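Local coordinates for protein DNA replication factor Cdt1 (Mus musculus, PDB 3A4C) that licenses DNA replication by cooperating with CDC6 and the origin recognition complex to load the MCM helicase complex onto DNA, and also supports stable kinetochore-microtubule attachment in mitosis, at residues E6-L9 with Q10-R14; R20-R23 with N24-S28; E37-C40 with A41-D45. All coordinates share one frame; numbering follows the deposited sequence.

All three are local contacts within single helices of the Cdt1 C-terminal domain, a winged helix fold, mostly between residues four apart. Contacts 1 and 2 lie on the same helix, 3-27, with centres 21 Å apart and on opposite sides of the chain's centre; contact 3 occupies helix 36-45, its centre 20 Å from that of contact 1. Contacts 2 and 3 do meet: their centres are 11 Å apart, L22 CD1 lies 3.7 Å from V39 CG1, and V25 CG1 lies 3.9 Å from R42 CD. The leucine and phenylalanine of contact 2 thus share a core with contact 3, whereas contact 1 is a surface contact.

Contact 1 of 3, residues E6-L9 with Q10-R14; sequences ELRL and QRLER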
ATOM      1  N   GLU A   6      -6.522  -7.205 -16.327  1.00 25.28           N
ATOM      2  CA  GLU A   6      -7.674  -7.387 -15.460  1.00 25.99           C
ATOM      3  C   GLU A   6      -7.193  -7.544 -14.018  1.00 23.66           C
ATOM      4  O   GLU A   6      -7.811  -7.034 -13.085  1.00 21.71           O
ATOM      5  CB  GLU A   6      -8.518  -8.588 -15.890  1.00 34.00           C
ATOM      6  CG  GLU A   6      -9.764  -8.791 -15.031  1.00 32.79           C
ATOM      7  CD  GLU A   6     -10.678  -7.571 -15.008  1.00 43.45           C
ATOM      8  OE1 GLU A   6     -11.080  -7.100 -16.096  1.00 48.44           O
ATOM      9  OE2 GLU A   6     -11.003  -7.085 -13.899  1.00 45.35           O
ATOM     10  N   LEU A   7      -6.074  -8.236 -13.844  1.00 20.56           N
ATOM     11  CA  LEU A   7      -5.498  -8.405 -12.520  1.00 20.40           C
ATOM     12  C   LEU A   7      -5.070  -7.067 -11.938  1.00 20.55           C
ATOM     13  O   LEU A   7      -5.366  -6.763 -10.785  1.00 17.74           O
ATOM     14  CB  LEU A   7      -4.312  -9.354 -12.569  1.00 20.13           C
ATOM     15  CG  LEU A   7      -3.659  -9.639 -11.221  1.00 27.38           C
ATOM     16  CD1 LEU A   7      -4.703 -10.096 -10.209  1.00 26.25           C
ATOM     17  CD2 LEU A   7      -2.558 -10.675 -11.383  1.00 28.68           C
ATOM     18  N   ARG A   8      -4.375  -6.258 -12.733  1.00 18.12           N
ATOM     19  CA  ARG A   8      -3.980  -4.938 -12.262  1.00 16.39           C
ATOM     20  C   ARG A   8      -5.190  -4.107 -11.829  1.00 17.62           C
ATOM     21  O   ARG A   8      -5.167  -3.460 -10.785  1.00 13.04           O
ATOM     22  CB  ARG A   8      -3.183  -4.162 -13.314  1.00 17.52           C
ATOM     23  CG  ARG A   8      -2.657  -2.828 -12.757  1.00 16.31           C
ATOM     24  CD  ARG A   8      -1.802  -2.070 -13.757  1.00 18.12           C
ATOM     25  NE  ARG A   8      -1.398  -0.754 -13.255  1.00 12.90           N
ATOM     26  CZ  ARG A   8      -0.443  -0.558 -12.353  1.00 19.70           C
ATOM     27  NH1 ARG A   8       0.201  -1.593 -11.821  1.00 17.98           N
ATOM     28  NH2 ARG A   8      -0.136   0.674 -11.977  1.00 13.89           N
ATOM     29  N   LEU A   9      -6.237  -4.107 -12.642  1.00 15.43           N
ATOM     30  CA  LEU A   9      -7.437  -3.356 -12.296  1.00 18.32           C
ATOM     31  C   LEU A   9      -8.028  -3.869 -10.976  1.00 14.59           C
ATOM     32  O   LEU A   9      -8.483  -3.084 -10.154  1.00 15.59           O
ATOM     33  CB  LEU A   9      -8.469  -3.442 -13.423  1.00 22.09           C
ATOM     34  CG  LEU A   9      -9.624  -2.450 -13.324  1.00 26.68           C
ATOM     35  CD1 LEU A   9      -9.105  -1.025 -13.363  1.00 33.23           C
ATOM     36  CD2 LEU A   9     -10.624  -2.690 -14.442  1.00 35.85           C
ATOM     37  N   GLN A  10      -8.021  -5.186 -10.784  1.00 17.02           N
ATOM     38  CA  GLN A  10      -8.450  -5.785  -9.516  1.00 18.61           C
ATOM     39  C   GLN A  10      -7.658  -5.226  -8.336  1.00 18.64           C
ATOM     40  O   GLN A  10      -8.221  -4.852  -7.310  1.00 15.65           O
ATOM     41  CB  GLN A  10      -8.287  -7.309  -9.551  1.00 17.42           C
ATOM     42  CG  GLN A  10      -9.337  -8.024 -10.404  1.00 28.75           C
ATOM     43  CD  GLN A  10      -9.153  -9.533 -10.441  1.00 32.83           C
ATOM     44  OE1 GLN A  10      -8.325 -10.092  -9.718  1.00 35.39           O
ATOM     45  NE2 GLN A  10      -9.933 -10.200 -11.288  1.00 40.10           N
ATOM     46  N   ARG A  11      -6.343  -5.179  -8.488  1.00 16.61           N
ATOM     47  CA  ARG A  11      -5.464  -4.701  -7.426  1.00 14.46           C
ATOM     48  C   ARG A  11      -5.668  -3.222  -7.175  1.00 13.67           C
ATOM     49  O   ARG A  11      -5.756  -2.786  -6.030  1.00 16.01           O
ATOM     50  CB  ARG A  11      -4.005  -4.971  -7.802  1.00 13.82           C
ATOM     51  CG  ARG A  11      -3.664  -6.458  -7.828  1.00 14.81           C
ATOM     52  CD  ARG A  11      -2.263  -6.708  -8.348  1.00 18.89           C
ATOM     53  NE  ARG A  11      -1.825  -8.081  -8.090  1.00 25.22           N
ATOM     54  CZ  ARG A  11      -0.954  -8.745  -8.848  1.00 24.45           C
ATOM     55  NH1 ARG A  11      -0.438  -8.176  -9.932  1.00 32.63           N
ATOM     56  NH2 ARG A  11      -0.611  -9.984  -8.536  1.00 27.08           N
ATOM     57  N   LEU A  12      -5.749  -2.444  -8.251  1.00 13.03           N
ATOM     58  CA  LEU A  12      -5.903  -0.994  -8.128  1.00 13.68           C
ATOM     59  C   LEU A  12      -7.196  -0.627  -7.404  1.00 16.98           C
ATOM     60  O   LEU A  12      -7.268   0.372  -6.681  1.00 14.53           O
ATOM     61  CB  LEU A  12      -5.857  -0.327  -9.506  1.00 12.82           C
ATOM     62  CG  LEU A  12      -4.508  -0.352 -10.237  1.00 16.61           C
ATOM     63  CD1 LEU A  12      -4.618   0.349 -11.588  1.00 18.84           C
ATOM     64  CD2 LEU A  12      -3.434   0.297  -9.392  1.00 18.84           C
ATOM     65  N   GLU A  13      -8.222  -1.443  -7.591  1.00 19.05           N
ATOM     66  CA  GLU A  13      -9.495  -1.179  -6.944  1.00 16.02           C
ATOM     67  C   GLU A  13      -9.425  -1.348  -5.426  1.00 15.82           C
ATOM     68  O   GLU A  13     -10.209  -0.745  -4.695  1.00 12.65           O
ATOM     69  CB  GLU A  13     -10.603  -2.026  -7.568  1.00 22.82           C
ATOM     70  CG  GLU A  13     -11.087  -1.438  -8.896  1.00 28.29           C
ATOM     71  CD  GLU A  13     -11.996  -2.371  -9.676  1.00 36.90           C
ATOM     72  OE1 GLU A  13     -12.108  -3.560  -9.300  1.00 43.28           O
ATOM     73  OE2 GLU A  13     -12.598  -1.913 -10.673  1.00 39.74           O
ATOM     74  N   ARG A  14      -8.470  -2.139  -4.954  1.00 15.50           N
ATOM     75  CA  ARG A  14      -8.320  -2.367  -3.518  1.00 14.51           C
ATOM     76  C   ARG A  14      -7.521  -1.277  -2.819  1.00 12.46           C
ATOM     77  O   ARG A  14      -7.550  -1.175  -1.595  1.00 11.23           O
ATOM     78  CB  ARG A  14      -7.627  -3.705  -3.258  1.00 13.27           C
ATOM     79  CG  ARG A  14      -8.333  -4.911  -3.832  1.00 17.42           C
ATOM     80  CD  ARG A  14      -7.702  -6.202  -3.342  1.00 20.82           C
ATOM     81  NE  ARG A  14      -8.367  -7.365  -3.922  1.00 22.63           N
ATOM     82  CZ  ARG A  14      -7.927  -8.023  -4.990  1.00 27.48           C
ATOM     83  NH1 ARG A  14      -8.605  -9.067  -5.452  1.00 25.04           N
ATOM     84  NH2 ARG A  14      -6.811  -7.643  -5.596  1.00 20.62           N
TER
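R8 O accepts the backbone N-H of L12, with L12 N 2.8 Å away and an N-H...O angle of 165°, and L12 CG also rests against this oxygen at 3.2 Å. Of the four i to i+4 bonds here this is the shortest; Q10 N to E6 O, R11 N to L7 O and E13 N to L9 O complete a regular run of alpha-helix, and the last is the most bent at 146°.

The side chains follow the same spacing. L7 packs on R11: L7 CD2 sits against one face of the R11 guanidinium, displaced toward its rim, and comes within 3.5 Å of NH2. R11 reaches there because its CG lies beside the backbone N (chi1 -68°) and the chain then runs extended to NE, back along the preceding turn. The in-plane N-H directions are left unblocked by this methyl. L12 CD1 reaches R8 NE at 3.8 Å and R8 CG at 3.9 Å, while L12 CD2 stands above one face of the R8 guanidinium, toward its rim. The exposed Q10 side chain crosses that of E6 at about a right angle, and Q10 CG packs at 3.2 Å on E6 O.

R8 and E6 find partners beyond this turn: R8 forms a salt bridge with E104 of helix 90-104, and E6 with R1. R11 lies against K58, H59 and L62, and R14 hydrogen-bonds H59, so this first part of helix 3-27 packs against helix 53-66 and is tied, through R8, to the C-terminal helix.

Contact 2 of 3, residues R20-R23 with N24-S28; sequences RVLR and NVFVS
The F26 ring receives L22 O at its edge, in the ring plane, the oxygen lying 3.5 Å from F26 CD1. L22 CD1 touches F26 CE1 at 3.7 Å, and the two side chains run side by side, pointing the same way. A chi1 of 178° sets L22 CG beside the carbonyl carbon, so that the leucine leans along the helix toward the phenylalanine that follows one turn later. The second flat pair is the R23 guanidinium and the N24 amide, whose planes are only 13° apart, with the end of the amide near the guanidinium's edge. R23 gets there by folding its chain at both chi2 and chi3, which brings the guanidinium back alongside N24.

Beneath these side chains the backbone is regular alpha-helix. V27 N donates to R23 O at 2.8 Å, and F26 N donates to L22 O at 3.1 Å. V27 CG2 presses on R23 O as well, at 3.3 Å, and V25 CG2 does the same to V21 O at 3.4 Å.

L22 and F26 face inward, against V39 of helix 36-45 and L84 of strand 79-84, whereas R23 touches L90 of helix 90-104. Chemically the helix is divided: one side buries the hydrocarbon of L22 and F26, with L22 O still bonded by F26 N as it meets the weakly positive C-H border of the ring, and the other, more exposed side carries the polar groups of R23 and N24, their planes nearly parallel.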
ATOM      1  N   ARG A  20      -5.788   3.085   3.633  1.00 11.41           N
ATOM      2  CA  ARG A  20      -6.299   3.468   4.938  1.00 11.17           C
ATOM      3  C   ARG A  20      -5.896   2.453   5.984  1.00 11.03           C
ATOM      4  O   ARG A  20      -5.526   2.822   7.093  1.00 10.89           O
ATOM      5  CB  ARG A  20      -7.819   3.643   4.930  1.00 12.23           C
ATOM      6  CG  ARG A  20      -8.348   4.199   6.262  1.00 14.40           C
ATOM      7  CD  ARG A  20      -9.777   4.704   6.144  1.00 20.89           C
ATOM      8  NE  ARG A  20      -9.955   5.457   4.906  1.00 23.78           N
ATOM      9  CZ  ARG A  20      -9.740   6.759   4.776  1.00 26.22           C
ATOM     10  NH1 ARG A  20      -9.349   7.481   5.822  1.00 31.35           N
ATOM     11  NH2 ARG A  20      -9.919   7.340   3.593  1.00 26.82           N
ATOM     12  N   VAL A  21      -5.971   1.170   5.633  1.00  9.36           N
ATOM     13  CA  VAL A  21      -5.541   0.116   6.549  1.00 11.30           C
ATOM     14  C   VAL A  21      -4.063   0.323   6.874  1.00 13.24           C
ATOM     15  O   VAL A  21      -3.653   0.264   8.029  1.00 13.02           O
ATOM     16  CB  VAL A  21      -5.742  -1.300   5.955  1.00  9.40           C
ATOM     17  CG1 VAL A  21      -5.136  -2.364   6.878  1.00 11.12           C
ATOM     18  CG2 VAL A  21      -7.226  -1.593   5.741  1.00 10.88           C
ATOM     19  N   LEU A  22      -3.260   0.571   5.847  1.00 10.52           N
ATOM     20  CA  LEU A  22      -1.841   0.856   6.062  1.00  9.77           C
ATOM     21  C   LEU A  22      -1.637   2.038   7.018  1.00 12.24           C
ATOM     22  O   LEU A  22      -0.840   1.970   7.961  1.00 12.79           O
ATOM     23  CB  LEU A  22      -1.173   1.170   4.721  1.00 10.43           C
ATOM     24  CG  LEU A  22       0.304   1.536   4.798  1.00 13.19           C
ATOM     25  CD1 LEU A  22       1.053   0.417   5.487  1.00 12.40           C
ATOM     26  CD2 LEU A  22       0.873   1.786   3.402  1.00 13.20           C
ATOM     27  N   ARG A  23      -2.341   3.137   6.769  1.00 10.87           N
ATOM     28  CA  ARG A  23      -2.153   4.306   7.614  1.00 13.02           C
ATOM     29  C   ARG A  23      -2.522   3.999   9.064  1.00 14.29           C
ATOM     30  O   ARG A  23      -1.835   4.415   9.992  1.00 14.31           O
ATOM     31  CB  ARG A  23      -2.951   5.511   7.116  1.00 16.46           C
ATOM     32  CG  ARG A  23      -2.450   6.795   7.770  1.00 27.00           C
ATOM     33  CD  ARG A  23      -3.561   7.745   8.111  1.00 35.22           C
ATOM     34  NE  ARG A  23      -4.779   7.042   8.502  1.00 37.93           N
ATOM     35  CZ  ARG A  23      -5.917   7.659   8.791  1.00 31.60           C
ATOM     36  NH1 ARG A  23      -5.970   8.982   8.742  1.00 37.69           N
ATOM     37  NH2 ARG A  23      -6.998   6.962   9.122  1.00 27.18           N
ATOM     38  N   ASN A  24      -3.607   3.264   9.255  1.00 13.30           N
ATOM     39  CA  ASN A  24      -4.026   2.896  10.605  1.00 14.77           C
ATOM     40  C   ASN A  24      -3.028   2.013  11.343  1.00 17.29           C
ATOM     41  O   ASN A  24      -2.851   2.151  12.552  1.00 15.26           O
ATOM     42  CB  ASN A  24      -5.406   2.256  10.583  1.00 13.92           C
ATOM     43  CG  ASN A  24      -6.510   3.293  10.585  1.00 20.00           C
ATOM     44  OD1 ASN A  24      -7.641   3.019  10.985  1.00 28.12           O
ATOM     45  ND2 ASN A  24      -6.178   4.498  10.148  1.00 17.78           N
ATOM     46  N   VAL A  25      -2.384   1.106  10.616  1.00 13.70           N
ATOM     47  CA  VAL A  25      -1.324   0.285  11.198  1.00 11.87           C
ATOM     48  C   VAL A  25      -0.193   1.176  11.710  1.00 13.54           C
ATOM     49  O   VAL A  25       0.326   0.975  12.814  1.00 13.23           O
ATOM     50  CB  VAL A  25      -0.778  -0.732  10.180  1.00 14.68           C
ATOM     51  CG1 VAL A  25       0.578  -1.297  10.643  1.00 14.38           C
ATOM     52  CG2 VAL A  25      -1.789  -1.852   9.981  1.00 12.58           C
ATOM     53  N   PHE A  26       0.180   2.169  10.913  1.00 12.01           N
ATOM     54  CA  PHE A  26       1.244   3.070  11.326  1.00 14.19           C
ATOM     55  C   PHE A  26       0.820   4.045  12.419  1.00 15.88           C
ATOM     56  O   PHE A  26       1.634   4.426  13.247  1.00 20.10           O
ATOM     57  CB  PHE A  26       1.864   3.796  10.128  1.00 15.44           C
ATOM     58  CG  PHE A  26       2.955   3.011   9.471  1.00 16.59           C
ATOM     59  CD1 PHE A  26       2.655   2.016   8.561  1.00 12.91           C
ATOM     60  CD2 PHE A  26       4.283   3.232   9.808  1.00 19.91           C
ATOM     61  CE1 PHE A  26       3.670   1.272   7.971  1.00 15.62           C
ATOM     62  CE2 PHE A  26       5.300   2.497   9.219  1.00 18.95           C
ATOM     63  CZ  PHE A  26       4.993   1.517   8.302  1.00 16.56           C
ATOM     64  N   VAL A  27      -0.446   4.440  12.428  1.00 17.15           N
ATOM     65  CA  VAL A  27      -0.949   5.295  13.503  1.00 18.89           C
ATOM     66  C   VAL A  27      -0.834   4.603  14.857  1.00 22.81           C
ATOM     67  O   VAL A  27      -0.554   5.234  15.876  1.00 24.74           O
ATOM     68  CB  VAL A  27      -2.397   5.743  13.242  1.00 22.33           C
ATOM     69  CG1 VAL A  27      -3.058   6.218  14.536  1.00 28.77           C
ATOM     70  CG2 VAL A  27      -2.405   6.843  12.198  1.00 21.40           C
ATOM     71  N   SER A  28      -1.025   3.291  14.853  1.00 19.42           N
ATOM     72  CA  SER A  28      -0.976   2.504  16.075  1.00 21.34           C
ATOM     73  C   SER A  28       0.445   2.093  16.439  1.00 25.75           C
ATOM     74  O   SER A  28       0.673   1.505  17.494  1.00 28.30           O
ATOM     75  CB  SER A  28      -1.841   1.252  15.921  1.00 22.30           C
ATOM     76  OG  SER A  28      -1.741   0.424  17.063  1.00 28.57           O
TER

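Contact 3 of 3, residues E37-C40 with A41-D45; sequences EVVC and ARMVD
V38 and R42 lie side by side on helix 36-45 of the winged helix fold, both pointing the same way. V38 CG1 stands over one face of the R42 guanidinium and comes within 3.3 Å of R42 NE and 3.6 Å of R42 CZ. Two torsions bring them together: CG1 of the valine is opposite its backbone N (chi1 165°), while R42 CG lies beside its own backbone N, opposite the carbonyl carbon (chi1 -69°), and the chain stays extended to NE, retracing one helical turn. V38 takes a face, which leaves the in-plane N-H directions clear of this methyl, and NH1 forms a salt bridge with E29.

V39 and M43 likewise run side by side on the buried side, V39 CG1 touching M43 SD at 3.7 Å. Both pack on L22 of helix 3-27 and L60 of helix 53-66, which places this turn between those two helices and gives its apolar flank to the core. Backbone bonds spaced four residues apart support both pairs: R42 N to V38 O is 2.9 Å and M43 N to V39 O is 2.8 Å. The next one, from V44 N to C40 O, is nearly straight at 172°, and V44 CG2 lies 3.2 Å from that same oxygen, C40 O.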
ATOM      1  N   GLU A  37       7.399  -7.588   5.965  1.00 14.42           N
ATOM      2  CA  GLU A  37       6.787  -8.771   6.547  1.00 15.68           C
ATOM      3  C   GLU A  37       5.798  -8.404   7.654  1.00 14.25           C
ATOM      4  O   GLU A  37       4.665  -8.887   7.669  1.00 15.11           O
ATOM      5  CB  GLU A  37       7.865  -9.701   7.103  1.00 16.86           C
ATOM      6  CG  GLU A  37       7.322 -11.015   7.610  1.00 24.30           C
ATOM      7  CD  GLU A  37       8.395 -12.077   7.715  1.00 30.23           C
ATOM      8  OE1 GLU A  37       8.059 -13.225   8.071  1.00 37.71           O
ATOM      9  OE2 GLU A  37       9.572 -11.761   7.439  1.00 28.79           O
ATOM     10  N   VAL A  38       6.233  -7.561   8.585  1.00 12.60           N
ATOM     11  CA  VAL A  38       5.380  -7.162   9.699  1.00 12.23           C
ATOM     12  C   VAL A  38       4.170  -6.382   9.211  1.00 13.71           C
ATOM     13  O   VAL A  38       3.035  -6.633   9.648  1.00 12.33           O
ATOM     14  CB  VAL A  38       6.156  -6.339  10.743  1.00 14.57           C
ATOM     15  CG1 VAL A  38       5.192  -5.635  11.699  1.00 14.02           C
ATOM     16  CG2 VAL A  38       7.105  -7.244  11.518  1.00 14.24           C
ATOM     17  N   VAL A  39       4.409  -5.446   8.298  1.00 12.18           N
ATOM     18  CA  VAL A  39       3.330  -4.597   7.802  1.00 13.14           C
ATOM     19  C   VAL A  39       2.268  -5.460   7.142  1.00 12.75           C
ATOM     20  O   VAL A  39       1.071  -5.272   7.368  1.00 12.10           O
ATOM     21  CB  VAL A  39       3.840  -3.564   6.777  1.00 12.38           C
ATOM     22  CG1 VAL A  39       2.667  -2.854   6.119  1.00 12.47           C
ATOM     23  CG2 VAL A  39       4.780  -2.563   7.443  1.00 13.09           C
ATOM     24  N   CYS A  40       2.704  -6.414   6.328  1.00 10.29           N
ATOM     25  CA  CYS A  40       1.751  -7.257   5.605  1.00 14.27           C
ATOM     26  C   CYS A  40       0.939  -8.105   6.569  1.00 12.27           C
ATOM     27  O   CYS A  40      -0.259  -8.296   6.374  1.00 12.05           O
ATOM     28  CB  CYS A  40       2.460  -8.152   4.589  1.00 14.24           C
ATOM     29  SG  CYS A  40       3.044  -7.244   3.145  1.00 17.22           S
ATOM     30  N   ALA A  41       1.600  -8.628   7.597  1.00 11.34           N
ATOM     31  CA  ALA A  41       0.913  -9.424   8.613  1.00 11.21           C
ATOM     32  C   ALA A  41      -0.119  -8.578   9.348  1.00 13.56           C
ATOM     33  O   ALA A  41      -1.240  -9.018   9.601  1.00 14.77           O
ATOM     34  CB  ALA A  41       1.917 -10.018   9.591  1.00 13.38           C
ATOM     35  N   ARG A  42       0.246  -7.348   9.678  1.00 11.38           N
ATOM     36  CA  ARG A  42      -0.682  -6.469  10.373  1.00 12.52           C
ATOM     37  C   ARG A  42      -1.839  -6.033   9.472  1.00 14.38           C
ATOM     38  O   ARG A  42      -2.977  -5.907   9.923  1.00 13.51           O
ATOM     39  CB  ARG A  42       0.057  -5.256  10.930  1.00 12.52           C
ATOM     40  CG  ARG A  42       0.972  -5.627  12.067  1.00 13.36           C
ATOM     41  CD  ARG A  42       1.592  -4.420  12.727  1.00 13.59           C
ATOM     42  NE  ARG A  42       2.676  -4.843  13.611  1.00 14.00           N
ATOM     43  CZ  ARG A  42       3.403  -4.019  14.355  1.00 15.54           C
ATOM     44  NH1 ARG A  42       3.152  -2.720  14.350  1.00 13.42           N
ATOM     45  NH2 ARG A  42       4.379  -4.499  15.105  1.00 12.96           N
ATOM     46  N   MET A  43      -1.549  -5.805   8.197  1.00 10.18           N
ATOM     47  CA  MET A  43      -2.586  -5.369   7.276  1.00 11.81           C
ATOM     48  C   MET A  43      -3.602  -6.473   7.017  1.00 11.17           C
ATOM     49  O   MET A  43      -4.799  -6.238   7.062  1.00  9.55           O
ATOM     50  CB  MET A  43      -1.974  -4.892   5.962  1.00 10.12           C
ATOM     51  CG  MET A  43      -1.313  -3.519   6.093  1.00 13.44           C
ATOM     52  SD  MET A  43      -0.700  -2.928   4.525  1.00 18.31           S
ATOM     53  CE  MET A  43      -2.240  -2.440   3.724  1.00 15.92           C
ATOM     54  N   VAL A  44      -3.136  -7.684   6.744  1.00 10.48           N
ATOM     55  CA  VAL A  44      -4.085  -8.763   6.513  1.00  9.27           C
ATOM     56  C   VAL A  44      -4.926  -9.012   7.767  1.00 11.69           C
ATOM     57  O   VAL A  44      -6.107  -9.327   7.673  1.00 14.49           O
ATOM     58  CB  VAL A  44      -3.403 -10.053   6.035  1.00 13.64           C
ATOM     59  CG1 VAL A  44      -2.733  -9.824   4.679  1.00 12.28           C
ATOM     60  CG2 VAL A  44      -2.402 -10.550   7.066  1.00 21.43           C
ATOM     61  N   ASP A  45      -4.327  -8.846   8.942  1.00 10.33           N
ATOM     62  CA  ASP A  45      -5.052  -9.091  10.193  1.00 11.10           C
ATOM     63  C   ASP A  45      -5.982  -7.948  10.589  1.00 12.11           C
ATOM     64  O   ASP A  45      -6.778  -8.090  11.517  1.00 15.39           O
ATOM     65  CB  ASP A  45      -4.075  -9.288  11.340  1.00  9.91           C
ATOM     66  CG  ASP A  45      -3.390 -10.623  11.309  1.00 14.12           C
ATOM     67  OD1 ASP A  45      -3.643 -11.425  10.385  1.00 12.04           O
ATOM     68  OD2 ASP A  45      -2.593 -10.865  12.237  1.00 16.94           O
TER